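Local structure of periplasmic aliphatic sulphonates-binding protein (Escherichia coli, 2X26) at residues 46-50 and 71-75; 192-196 and 282-288; 86-91 and 154-160; 122-126 and 176-181. The protein probably captures aliphatic sulfonates in the periplasm as the binding component of an ABC-type transport system. All blocks are in the same frame, centred on the assembly; numbering follows the deposited sequence. Where two conformers were deposited one is given.

Interaction 1 (46-50 and 71-75); sequences LEALN and GADLV
Leu74 carries the apolar half of this contact, pushing its branched end against helix 42-51. Its CD1 methyl lies 4.2 Å from CD2 of Leu46 and 4.1 Å from CD2 of Leu49, so both leucines, nearly one helical turn apart, close on the same methyl. The other branch, CD2, comes within 3.9 Å of Leu49 CG. With CG anti to the backbone N (chi1 -158°), Leu49 swings its isobutyl group over to the strand side. Ala72 adds a smaller touch: its CB lies over one face of the Asn50 amide, 3.3 Å from ND2.

In the fold, the contact seats helix 42-51 against the start of strand 74-80, an outermost strand of one of the two mixed five-stranded sheets of this type II periplasmic binding protein. The loop arrives there from helix 62-69, which ends in a Schellman motif with Gly71 as its positive-phi residue. Leu46 also packs on that helix, at Pro63 and Ala67.

The polar link is made through water. One molecule accepts from Asn50 ND2 at 2.6 Å and from the backbone N of Asp73 at 2.7 Å, which ties down the last turn of the helix and satisfies the amide N-H of the loop. The Asp73 carboxylate itself leads away from the helix, to a salt bridge with Arg192.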
loop_
_atom_site.group_PDB
_atom_site.type_symbol
_atom_site.label_atom_id
_atom_site.label_comp_id
_atom_site.label_asym_id
_atom_site.label_seq_id
_atom_site.Cartn_x
_atom_site.Cartn_y
_atom_site.Cartn_z
ATOM N N LEU A 46 2.727 6.522 -8.631
ATOM C CA LEU A 46 3.060 7.818 -8.027
ATOM C C LEU A 46 3.582 8.801 -9.081
ATOM O O LEU A 46 3.413 9.993 -8.940
ATOM C CB LEU A 46 4.074 7.676 -6.899
ATOM C CG LEU A 46 3.500 6.980 -5.641
ATOM C CD1 LEU A 46 4.570 6.899 -4.537
ATOM C CD2 LEU A 46 2.173 7.543 -5.074
ATOM N N GLU A 47 4.219 8.261 -10.108
ATOM C CA GLU A 47 4.594 9.037 -11.284
ATOM C C GLU A 47 3.356 9.700 -11.896
ATOM O O GLU A 47 3.346 10.895 -12.205
ATOM C CB GLU A 47 5.349 8.149 -12.297
ATOM C CG GLU A 47 6.702 7.709 -11.688
ATOM C CD GLU A 47 7.617 6.892 -12.592
ATOM O OE1 GLU A 47 7.137 6.241 -13.561
ATOM O OE2 GLU A 47 8.854 6.915 -12.318
ATOM N N ALA A 48 2.295 8.924 -12.057
ATOM C CA ALA A 48 1.050 9.446 -12.582
ATOM C C ALA A 48 0.446 10.500 -11.634
ATOM O O ALA A 48 -0.023 11.548 -12.078
ATOM C CB ALA A 48 0.039 8.265 -12.829
ATOM N N LEU A 49 0.478 10.224 -10.335
ATOM C CA LEU A 49 -0.024 11.188 -9.390
ATOM C C LEU A 49 0.737 12.494 -9.482
ATOM O O LEU A 49 0.157 13.599 -9.338
ATOM C CB LEU A 49 0.081 10.578 -7.964
ATOM C CG LEU A 49 -0.850 11.182 -6.888
ATOM C CD1 LEU A 49 -2.332 11.097 -7.172
ATOM C CD2 LEU A 49 -0.593 10.394 -5.623
ATOM N N ASN A 50 2.049 12.386 -9.694
ATOM C CA ASN A 50 2.902 13.541 -9.741
ATOM C C ASN A 50 2.827 14.397 -11.022
ATOM O O ASN A 50 3.191 15.561 -10.997
ATOM C CB ASN A 50 4.351 13.151 -9.527
ATOM C CG ASN A 50 5.158 14.295 -8.917
ATOM O OD1 ASN A 50 6.274 14.607 -9.342
ATOM N ND2 ASN A 50 4.570 14.932 -7.937
ATOM N N GLY A 71 11.339 15.273 -4.281
ATOM C CA GLY A 71 10.650 16.555 -4.308
ATOM C C GLY A 71 9.156 16.495 -4.626
ATOM O O GLY A 71 8.525 17.544 -4.614
ATOM N N ALA A 72 8.548 15.323 -4.834
ATOM C CA ALA A 72 7.113 15.316 -5.089
ATOM C C ALA A 72 6.367 15.802 -3.853
ATOM O O ALA A 72 6.747 15.483 -2.702
ATOM C CB ALA A 72 6.626 13.974 -5.563
ATOM N N ASP A 73 5.353 16.631 -4.062
ATOM C CA ASP A 73 4.628 17.226 -2.925
ATOM C C ASP A 73 3.393 16.375 -2.570
ATOM O O ASP A 73 2.411 16.875 -2.018
ATOM C CB ASP A 73 4.227 18.674 -3.209
ATOM C CG ASP A 73 3.688 19.413 -1.953
ATOM O OD1 ASP A 73 4.012 19.037 -0.791
ATOM O OD2 ASP A 73 2.920 20.386 -2.142
ATOM N N LEU A 74 3.474 15.085 -2.805
ATOM C CA LEU A 74 2.310 14.204 -2.578
ATOM C C LEU A 74 2.074 13.974 -1.107
ATOM O O LEU A 74 3.026 13.724 -0.372
ATOM C CB LEU A 74 2.590 12.874 -3.204
ATOM C CG LEU A 74 3.010 13.001 -4.645
ATOM C CD1 LEU A 74 3.342 11.575 -5.138
ATOM C CD2 LEU A 74 1.886 13.632 -5.491
ATOM N N VAL A 75 0.830 14.063 -0.660
ATOM C CA VAL A 75 0.536 14.037 0.775
ATOM C C VAL A 75 -0.104 12.719 1.136
ATOM O O VAL A 75 -0.862 12.141 0.312
ATOM C CB VAL A 75 -0.381 15.192 1.194
ATOM C CG1 VAL A 75 0.356 16.516 1.025
ATOM C CG2 VAL A 75 -1.699 15.223 0.426
HETATM O O HOH W 1 4.743 17.232 -6.665
#

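Interaction 2 (192-196 and 282-288); sequences RPYAE and QRIWQPT
Arg192 NH2 has two partners: it donates to the carbonyl O of Gln282 at 3.2 Å with an N-H...O angle of 163°, and it forms a salt bridge with Asp73. Gln282 O lies at the edge of the guanidinium, close to its plane, while the donor itself stands tilted from the carbonyl plane of Gln282. A bend at chi3 (-46°) turns the arginine's end toward the loop.

One helical turn further on, the contact becomes apolar. Ala195 CB sits over the five-membered ring of Trp285, 3.9 Å from its centroid and only 9° off the normal, a CH-pi contact. The opposite face of the indole is covered by CA of Pro287, so the ring is sandwiched between the helix and its own chain.

These segments join helix 192-197, which directly follows strand 186-191, to the long C-terminal loop after helix 255-270. That loop runs along strand 74-80, one of the two outermost strands of a mixed five-stranded sheet in this type II binding-protein fold, and Arg283 and Trp285 both bond there to the backbone of Tyr76.

Two waters also bridge the segments. One molecule donates to Gln286 O at 2.7 Å and also to OE2 of Glu196, a link that is doubtful because the glutamate was modelled in two conformers. Another joins the backbone Glu196 O, 2.6 Å away, to Thr288 OG1 at 2.7 Å.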
loop_
_atom_site.group_PDB
_atom_site.type_symbol
_atom_site.label_atom_id
_atom_site.label_comp_id
_atom_site.label_asym_id
_atom_site.label_seq_id
_atom_site.Cartn_x
_atom_site.Cartn_y
_atom_site.Cartn_z
ATOM N N ARG A 192 -1.493 17.675 -2.840
ATOM C CA ARG A 192 -1.988 18.538 -1.790
ATOM C C ARG A 192 -3.145 19.464 -2.199
ATOM O O ARG A 192 -4.119 19.602 -1.455
ATOM C CB ARG A 192 -0.856 19.272 -1.093
ATOM C CG ARG A 192 -1.306 20.091 0.125
ATOM C CD ARG A 192 -0.188 21.020 0.572
ATOM N NE ARG A 192 1.094 20.316 0.622
ATOM C CZ ARG A 192 1.576 19.745 1.719
ATOM N NH1 ARG A 192 0.863 19.786 2.857
ATOM N NH2 ARG A 192 2.747 19.092 1.671
ATOM N N PRO A 193 -3.091 20.059 -3.395
ATOM C CA PRO A 193 -4.179 20.975 -3.723
ATOM C C PRO A 193 -5.501 20.240 -3.851
ATOM O O PRO A 193 -6.550 20.794 -3.472
ATOM C CB PRO A 193 -3.746 21.543 -5.092
ATOM C CG PRO A 193 -2.314 21.488 -5.063
ATOM C CD PRO A 193 -2.000 20.163 -4.381
ATOM N N TYR A 194 -5.475 18.991 -4.334
ATOM C CA TYR A 194 -6.722 18.234 -4.484
ATOM C C TYR A 194 -7.283 17.856 -3.137
ATOM O O TYR A 194 -8.488 17.889 -2.962
ATOM C CB TYR A 194 -6.504 16.931 -5.275
ATOM C CG TYR A 194 -7.755 16.164 -5.680
ATOM C CD1 TYR A 194 -8.411 16.454 -6.881
ATOM C CD2 TYR A 194 -8.276 15.136 -4.880
ATOM C CE1 TYR A 194 -9.555 15.748 -7.291
ATOM C CE2 TYR A 194 -9.455 14.436 -5.273
ATOM C CZ TYR A 194 -10.075 14.733 -6.481
ATOM O OH TYR A 194 -11.194 14.019 -6.907
ATOM N N ALA A 195 -6.407 17.480 -2.210
ATOM C CA ALA A 195 -6.851 17.101 -0.875
ATOM C C ALA A 195 -7.444 18.348 -0.164
ATOM O O ALA A 195 -8.490 18.234 0.495
ATOM C CB ALA A 195 -5.688 16.542 -0.100
ATOM N N GLU A 196 -6.773 19.499 -0.308
ATOM C CA GLU A 196 -7.232 20.714 0.374
ATOM C C GLU A 196 -8.547 21.253 -0.186
ATOM O O GLU A 196 -9.395 21.744 0.585
ATOM C CB GLU A 196 -6.126 21.773 0.396
ATOM C CG GLU A 196 -4.973 21.376 1.330
ATOM C CD GLU A 196 -5.309 21.644 2.790
ATOM O OE1 GLU A 196 -6.132 22.550 3.050
ATOM O OE2 GLU A 196 -4.744 20.959 3.667
ATOM N N GLN A 282 5.848 16.835 7.090
ATOM C CA GLN A 282 5.430 17.932 6.193
ATOM C C GLN A 282 4.443 17.428 5.112
ATOM O O GLN A 282 3.645 18.214 4.563
ATOM C CB GLN A 282 6.693 18.580 5.549
ATOM C CG GLN A 282 6.494 19.925 4.778
ATOM C CD GLN A 282 5.973 19.811 3.335
ATOM O OE1 GLN A 282 6.252 18.840 2.591
ATOM N NE2 GLN A 282 5.212 20.828 2.927
ATOM N N ARG A 283 4.496 16.116 4.833
ATOM C CA ARG A 283 3.679 15.478 3.806
ATOM C C ARG A 283 2.408 14.835 4.364
ATOM O O ARG A 283 1.698 14.181 3.615
ATOM C CB ARG A 283 4.482 14.409 3.038
ATOM C CG ARG A 283 5.730 14.927 2.320
ATOM C CD ARG A 283 5.399 15.934 1.219
ATOM N NE ARG A 283 6.428 15.918 0.166
ATOM C CZ ARG A 283 7.628 16.489 0.260
ATOM N NH1 ARG A 283 7.997 17.108 1.377
ATOM N NH2 ARG A 283 8.485 16.420 -0.763
ATOM N N ILE A 284 2.134 14.997 5.664
ATOM C CA ILE A 284 0.926 14.446 6.265
ATOM C C ILE A 284 -0.237 15.438 6.100
ATOM O O ILE A 284 -0.102 16.613 6.449
ATOM C CB ILE A 284 1.194 13.972 7.720
ATOM C CG1 ILE A 284 2.028 12.686 7.652
ATOM C CG2 ILE A 284 -0.103 13.657 8.450
ATOM C CD1 ILE A 284 2.585 12.243 8.940
ATOM N N TRP A 285 -1.332 14.990 5.478
ATOM C CA TRP A 285 -2.522 15.818 5.339
ATOM C C TRP A 285 -3.335 15.752 6.617
ATOM O O TRP A 285 -3.690 14.644 7.089
ATOM C CB TRP A 285 -3.349 15.399 4.130
ATOM C CG TRP A 285 -4.641 16.189 3.908
ATOM C CD1 TRP A 285 -4.746 17.505 3.613
ATOM C CD2 TRP A 285 -5.989 15.675 3.974
ATOM N NE1 TRP A 285 -6.085 17.869 3.495
ATOM C CE2 TRP A 285 -6.863 16.754 3.696
ATOM C CE3 TRP A 285 -6.535 14.399 4.232
ATOM C CZ2 TRP A 285 -8.268 16.606 3.659
ATOM C CZ3 TRP A 285 -7.934 14.230 4.202
ATOM C CH2 TRP A 285 -8.795 15.341 3.922
ATOM N N GLN A 286 -3.533 16.930 7.221
ATOM C CA GLN A 286 -4.487 17.082 8.319
ATOM C C GLN A 286 -5.886 17.204 7.708
ATOM O O GLN A 286 -6.156 18.131 6.922
ATOM C CB GLN A 286 -4.133 18.314 9.155
ATOM C CG GLN A 286 -2.759 18.214 9.802
ATOM C CD GLN A 286 -2.724 17.195 10.932
ATOM O OE1 GLN A 286 -3.363 17.401 11.964
ATOM N NE2 GLN A 286 -1.966 16.102 10.756
ATOM N N PRO A 287 -6.779 16.259 8.043
ATOM C CA PRO A 287 -8.061 16.256 7.372
ATOM C C PRO A 287 -8.829 17.562 7.638
ATOM O O PRO A 287 -8.803 18.089 8.767
ATOM C CB PRO A 287 -8.772 15.039 7.966
ATOM C CG PRO A 287 -7.665 14.146 8.387
ATOM C CD PRO A 287 -6.548 15.008 8.820
ATOM N N THR A 288 -9.448 18.076 6.582
ATOM C CA THR A 288 -10.249 19.288 6.632
ATOM C C THR A 288 -11.504 19.002 5.870
ATOM O O THR A 288 -11.606 18.009 5.127
ATOM C CB THR A 288 -9.552 20.437 5.913
ATOM O OG1 THR A 288 -9.235 20.029 4.560
ATOM C CG2 THR A 288 -8.288 20.834 6.648
HETATM O O HOH W 2 -4.906 20.326 6.048
HETATM O O HOH W 3 -10.833 20.569 2.420
#

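Interaction 3 (86-91 and 154-160); sequences AEVILV and DAWAIWD
Val88 and Ile158 form the tight middle of this antiparallel pair: Val88 N donates to Ile158 O at 3.0 Å and Ile158 N returns to Val88 O at 2.9 Å, both bonds nearly straight. Leu90 and Trp156 repeat the pattern, with Leu90 N 2.8 Å from Trp156 O. On the face that these four side chains share, Leu90 CD1 meets Ile158 CG2 at 4.1 Å, and helices 141-149 and 162-169 close over them.

Strands 87-92 and 155-159 are neighbours inside the second mixed five-stranded sheet of the type II binding-protein fold, and helix 115-126 covers the other face, where Ile89 CG2 packs on Ala155 CB at 4.0 Å.

Toward the chain's centre the pairing slackens. Asp160 N makes a weak, bent bond to Ala86 O (3.1 Å), and Glu87 and Trp159 are partly open to solvent. A bend at chi2 (91°) lays the Glu87 carboxylate alongside the tryptophan, OE2 3.8 Å from Trp159 CB, and lets OE2 accept from Ser115. Shortened to an alanine here, the Glu87 side chain would probably leave the Ser115 hydroxyl without this acceptor and the base of Trp159 less covered. The Trp159 indole leads away to an edge-to-face stack with Tyr162.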
loop_
_atom_site.group_PDB
_atom_site.type_symbol
_atom_site.label_atom_id
_atom_site.label_comp_id
_atom_site.label_asym_id
_atom_site.label_seq_id
_atom_site.Cartn_x
_atom_site.Cartn_y
_atom_site.Cartn_z
ATOM N N ALA A 86 1.656 -11.086 6.367
ATOM C CA ALA A 86 1.619 -11.121 4.918
ATOM C C ALA A 86 2.996 -10.818 4.288
ATOM O O ALA A 86 3.165 -10.869 3.079
ATOM C CB ALA A 86 0.592 -10.070 4.478
ATOM N N GLU A 87 3.988 -10.466 5.100
ATOM C CA GLU A 87 5.311 -10.067 4.579
ATOM C C GLU A 87 6.336 -11.008 5.248
ATOM O O GLU A 87 6.473 -10.982 6.435
ATOM C CB GLU A 87 5.527 -8.587 4.956
ATOM C CG GLU A 87 6.780 -7.922 4.386
ATOM C CD GLU A 87 6.489 -7.258 3.022
ATOM O OE1 GLU A 87 5.447 -6.575 2.931
ATOM O OE2 GLU A 87 7.295 -7.429 2.088
ATOM N N VAL A 88 7.033 -11.848 4.478
ATOM C CA VAL A 88 7.810 -12.978 5.045
ATOM C C VAL A 88 9.202 -13.225 4.460
ATOM O O VAL A 88 9.512 -12.779 3.351
ATOM C CB VAL A 88 6.991 -14.280 4.892
ATOM C CG1 VAL A 88 5.631 -14.142 5.598
ATOM C CG2 VAL A 88 6.825 -14.648 3.371
ATOM N N ILE A 89 10.040 -13.938 5.224
ATOM C CA ILE A 89 11.210 -14.618 4.688
ATOM C C ILE A 89 10.915 -16.121 4.688
ATOM O O ILE A 89 10.578 -16.695 5.754
ATOM C CB ILE A 89 12.455 -14.325 5.558
ATOM C CG1 ILE A 89 12.721 -12.829 5.618
ATOM C CG2 ILE A 89 13.702 -15.105 5.040
ATOM C CD1 ILE A 89 13.909 -12.428 6.591
ATOM N N LEU A 90 10.988 -16.732 3.511
ATOM C CA LEU A 90 10.736 -18.150 3.366
ATOM C C LEU A 90 12.001 -18.926 3.206
ATOM O O LEU A 90 12.923 -18.497 2.511
ATOM C CB LEU A 90 9.930 -18.410 2.102
ATOM C CG LEU A 90 8.511 -17.867 2.025
ATOM C CD1 LEU A 90 8.021 -18.069 0.599
ATOM C CD2 LEU A 90 7.557 -18.584 3.041
ATOM N N VAL A 91 12.006 -20.111 3.794
ATOM C CA VAL A 91 13.075 -21.087 3.541
ATOM C C VAL A 91 12.401 -22.382 3.250
ATOM O O VAL A 91 11.197 -22.483 3.457
ATOM C CB VAL A 91 14.033 -21.252 4.755
ATOM C CG1 VAL A 91 14.756 -19.919 5.011
ATOM C CG2 VAL A 91 13.225 -21.628 6.033
ATOM N N ASP A 154 18.986 -19.585 -0.693
ATOM C CA ASP A 154 18.495 -20.337 0.458
ATOM C C ASP A 154 17.247 -19.792 1.091
ATOM O O ASP A 154 16.591 -20.487 1.858
ATOM C CB ASP A 154 19.605 -20.521 1.481
ATOM C CG ASP A 154 20.780 -21.249 0.854
ATOM O OD1 ASP A 154 20.513 -22.297 0.200
ATOM O OD2 ASP A 154 21.890 -20.706 0.908
ATOM N N ALA A 155 16.931 -18.540 0.792
ATOM C CA ALA A 155 15.776 -17.893 1.379
ATOM C C ALA A 155 15.239 -16.854 0.398
ATOM O O ALA A 155 16.005 -16.339 -0.428
ATOM C CB ALA A 155 16.144 -17.217 2.709
ATOM N N TRP A 156 13.945 -16.550 0.506
ATOM C CA TRP A 156 13.256 -15.621 -0.384
ATOM C C TRP A 156 12.403 -14.699 0.492
ATOM O O TRP A 156 11.503 -15.140 1.238
ATOM C CB TRP A 156 12.390 -16.371 -1.409
ATOM C CG TRP A 156 11.632 -15.512 -2.401
ATOM C CD1 TRP A 156 11.961 -14.272 -2.825
ATOM C CD2 TRP A 156 10.472 -15.891 -3.141
ATOM N NE1 TRP A 156 11.048 -13.821 -3.755
ATOM C CE2 TRP A 156 10.129 -14.809 -3.967
ATOM C CE3 TRP A 156 9.658 -17.033 -3.146
ATOM C CZ2 TRP A 156 9.017 -14.823 -4.804
ATOM C CZ3 TRP A 156 8.548 -17.052 -3.997
ATOM C CH2 TRP A 156 8.245 -15.958 -4.802
ATOM N N ALA A 157 12.716 -13.419 0.440
ATOM C CA ALA A 157 11.917 -12.449 1.195
ATOM C C ALA A 157 10.922 -11.870 0.211
ATOM O O ALA A 157 11.311 -11.360 -0.851
ATOM C CB ALA A 157 12.820 -11.371 1.792
ATOM N N ILE A 158 9.635 -12.024 0.523
ATOM C CA ILE A 158 8.550 -11.721 -0.424
ATOM C C ILE A 158 7.232 -11.408 0.270
ATOM O O ILE A 158 7.038 -11.726 1.452
ATOM C CB ILE A 158 8.378 -12.942 -1.437
ATOM C CG1 ILE A 158 7.491 -12.572 -2.656
ATOM C CG2 ILE A 158 7.915 -14.185 -0.709
ATOM C CD1 ILE A 158 8.051 -11.434 -3.517
ATOM N N TRP A 159 6.335 -10.725 -0.460
ATOM C CA TRP A 159 5.020 -10.349 0.026
ATOM C C TRP A 159 3.905 -11.248 -0.539
ATOM O O TRP A 159 4.124 -12.053 -1.453
ATOM C CB TRP A 159 4.737 -8.883 -0.317
ATOM C CG TRP A 159 4.891 -8.546 -1.775
ATOM C CD1 TRP A 159 3.928 -8.540 -2.719
ATOM C CD2 TRP A 159 6.117 -8.132 -2.438
ATOM N NE1 TRP A 159 4.456 -8.153 -3.952
ATOM C CE2 TRP A 159 5.797 -7.880 -3.791
ATOM C CE3 TRP A 159 7.436 -7.899 -1.992
ATOM C CZ2 TRP A 159 6.762 -7.439 -4.740
ATOM C CZ3 TRP A 159 8.389 -7.438 -2.936
ATOM C CH2 TRP A 159 8.053 -7.246 -4.278
ATOM N N ASP A 160 2.724 -11.130 0.044
ATOM C CA ASP A 160 1.529 -11.818 -0.477
ATOM C C ASP A 160 1.043 -11.081 -1.733
ATOM O O ASP A 160 1.043 -9.831 -1.778
ATOM C CB ASP A 160 0.452 -11.768 0.607
ATOM C CG ASP A 160 0.070 -13.118 1.155
ATOM O OD1 ASP A 160 0.367 -14.149 0.489
ATOM O OD2 ASP A 160 -0.647 -13.111 2.224
#

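Interaction 4 (122-126 and 176-181); sequences RALRQ and KDGTDL
Lys176 leaves its strand with CG anti to the backbone N and turns once, at chi2 (64°), before running out straight; Gln126, with CG anti to its carbonyl carbon (chi1 -75°) and an extended chain beyond, reaches across to meet it. The two ends join where Lys176 NZ donates to Gln126 OE1 at 3.0 Å, in the plane of the amide carbonyl and on a lone pair. A methionine in place of Lys176 would probably leave this oxygen without its donor and the glutamine amide freer to turn.

Leu181 holds the same amide from one face. Its CD2 lies 3.5 Å from Gln126 CD, at much the same distance from both OE1 and NE2, so the methyl sits over the face of the amide, above its carbon. Behind it, Ala123 fills the join between helix and strand, its CB 4.2 Å from Lys176 CG and 4.3 Å from Leu181 CD1.

The contact fastens the C-terminal end of helix 115-126 to strand 172-177, an outermost strand of the second sheet of this binding-protein fold, and to the turn that follows. Ala123 reaches into the same sheet, touching Ile89 on the adjoining strand.

The turn has bonds of its own. Leu181 N bonds to Gly178 O at 3.0 Å within a type I beta turn, which presents the leucine to the helix. Just before it, Asp177 OD1 accepts from Thr179 OG1 (2.8 Å) and, in an Asx turn, from Thr179 N (2.9 Å), both donors coming from the same face of the carboxylate.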
loop_
_atom_site.group_PDB
_atom_site.type_symbol
_atom_site.label_atom_id
_atom_site.label_comp_id
_atom_site.label_asym_id
_atom_site.label_seq_id
_atom_site.Cartn_x
_atom_site.Cartn_y
_atom_site.Cartn_z
ATOM N N ARG A 122 15.708 -4.841 8.399
ATOM C CA ARG A 122 15.270 -4.818 9.803
ATOM C C ARG A 122 15.398 -6.143 10.530
ATOM O O ARG A 122 15.840 -6.172 11.685
ATOM C CB ARG A 122 13.842 -4.331 9.903
ATOM C CG ARG A 122 13.714 -2.853 9.563
ATOM C CD ARG A 122 12.274 -2.557 9.354
ATOM N NE ARG A 122 12.137 -1.259 8.719
ATOM C CZ ARG A 122 11.936 -0.126 9.378
ATOM N NH1 ARG A 122 11.830 -0.121 10.719
ATOM N NH2 ARG A 122 11.827 0.994 8.678
ATOM N N ALA A 123 15.042 -7.232 9.849
ATOM C CA ALA A 123 15.196 -8.573 10.415
ATOM C C ALA A 123 16.670 -8.885 10.693
ATOM O O ALA A 123 17.011 -9.442 11.757
ATOM C CB ALA A 123 14.605 -9.630 9.459
ATOM N N LEU A 124 17.532 -8.590 9.712
ATOM C CA LEU A 124 18.957 -8.857 9.886
ATOM C C LEU A 124 19.508 -8.039 11.037
ATOM O O LEU A 124 20.305 -8.542 11.857
ATOM C CB LEU A 124 19.735 -8.566 8.598
ATOM C CG LEU A 124 19.474 -9.497 7.409
ATOM C CD1 LEU A 124 20.304 -9.003 6.221
ATOM C CD2 LEU A 124 19.901 -10.919 7.775
ATOM N N ARG A 125 19.070 -6.783 11.126
ATOM C CA ARG A 125 19.551 -5.888 12.186
ATOM C C ARG A 125 19.222 -6.428 13.580
ATOM O O ARG A 125 20.066 -6.336 14.492
ATOM C CB ARG A 125 19.005 -4.456 12.046
ATOM C CG ARG A 125 19.570 -3.461 13.091
ATOM C CD ARG A 125 19.356 -1.982 12.692
ATOM N NE ARG A 125 17.937 -1.698 12.473
ATOM C CZ ARG A 125 17.427 -0.555 12.012
ATOM N NH1 ARG A 125 18.212 0.478 11.715
ATOM N NH2 ARG A 125 16.109 -0.454 11.865
ATOM N N GLN A 126 18.033 -6.996 13.736
ATOM C CA GLN A 126 17.666 -7.633 15.011
ATOM C C GLN A 126 18.644 -8.722 15.398
ATOM O O GLN A 126 18.956 -8.867 16.584
ATOM C CB GLN A 126 16.290 -8.309 14.949
ATOM C CG GLN A 126 15.145 -7.415 14.981
ATOM C CD GLN A 126 13.844 -8.155 15.235
ATOM O OE1 GLN A 126 13.623 -9.276 14.715
ATOM N NE2 GLN A 126 12.940 -7.504 15.960
ATOM N N LYS A 176 10.594 -15.975 9.189
ATOM C CA LYS A 176 10.400 -14.707 9.897
ATOM C C LYS A 176 9.282 -13.958 9.204
ATOM O O LYS A 176 9.263 -13.921 8.002
ATOM C CB LYS A 176 11.716 -13.913 9.830
ATOM C CG LYS A 176 11.703 -12.546 10.485
ATOM C CD LYS A 176 11.479 -12.649 11.934
ATOM C CE LYS A 176 11.695 -11.252 12.526
ATOM N NZ LYS A 176 11.486 -11.270 13.970
ATOM N N ASP A 177 8.340 -13.397 9.965
ATOM C CA ASP A 177 7.378 -12.456 9.345
ATOM C C ASP A 177 7.556 -11.083 9.983
ATOM O O ASP A 177 8.504 -10.862 10.759
ATOM C CB ASP A 177 5.933 -12.981 9.385
ATOM C CG ASP A 177 5.347 -13.017 10.793
ATOM O OD1 ASP A 177 5.887 -12.366 11.735
ATOM O OD2 ASP A 177 4.306 -13.686 10.989
ATOM N N GLY A 178 6.660 -10.156 9.678
ATOM C CA GLY A 178 6.900 -8.771 10.106
ATOM C C GLY A 178 6.451 -8.454 11.511
ATOM O O GLY A 178 6.447 -7.260 11.916
ATOM N N THR A 179 6.079 -9.492 12.260
ATOM C CA THR A 179 5.318 -9.333 13.497
ATOM C C THR A 179 5.982 -8.473 14.550
ATOM O O THR A 179 5.346 -7.588 15.155
ATOM C CB THR A 179 4.968 -10.703 14.141
ATOM O OG1 THR A 179 3.929 -11.324 13.379
ATOM C CG2 THR A 179 4.472 -10.544 15.573
ATOM N N ASP A 180 7.246 -8.726 14.811
ATOM C CA ASP A 180 7.896 -8.000 15.877
ATOM C C ASP A 180 8.780 -6.889 15.256
ATOM O O ASP A 180 9.665 -6.333 15.918
ATOM C CB ASP A 180 8.623 -8.990 16.807
ATOM C CG ASP A 180 7.651 -9.975 17.508
ATOM O OD1 ASP A 180 6.552 -9.548 17.941
ATOM O OD2 ASP A 180 7.984 -11.173 17.647
ATOM N N LEU A 181 8.501 -6.573 13.974
ATOM C CA LEU A 181 9.271 -5.590 13.208
ATOM C C LEU A 181 8.650 -4.202 13.140
ATOM O O LEU A 181 9.128 -3.368 12.356
ATOM C CB LEU A 181 9.646 -6.115 11.803
ATOM C CG LEU A 181 10.492 -7.392 11.832
ATOM C CD1 LEU A 181 10.723 -7.933 10.439
ATOM C CD2 LEU A 181 11.829 -7.170 12.535
#

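Overall arrangement
The four contacts fall into two pairs, each in or against one of the two sheets. Interactions 1 and 2, centres about 13 Å apart, are joined directly: Asp73 OD1 meets Arg192 NH2 in a salt bridge of 2.8 Å, and Arg283 NH2 probably bonds to Ala72 O, also at 2.8 Å. Interactions 3 and 4, centres about 12 Å apart, share a sheet, linked by a probable bond of 2.9 Å between Ile89 N and Lys176 O. Between the pairs, the centres of interactions 1 and 3 lie about 29 Å apart, although strands 74-80 and 87-92 are consecutive in the chain. As in relatives, ligand probably binds in the cleft between the lobes these sheets form.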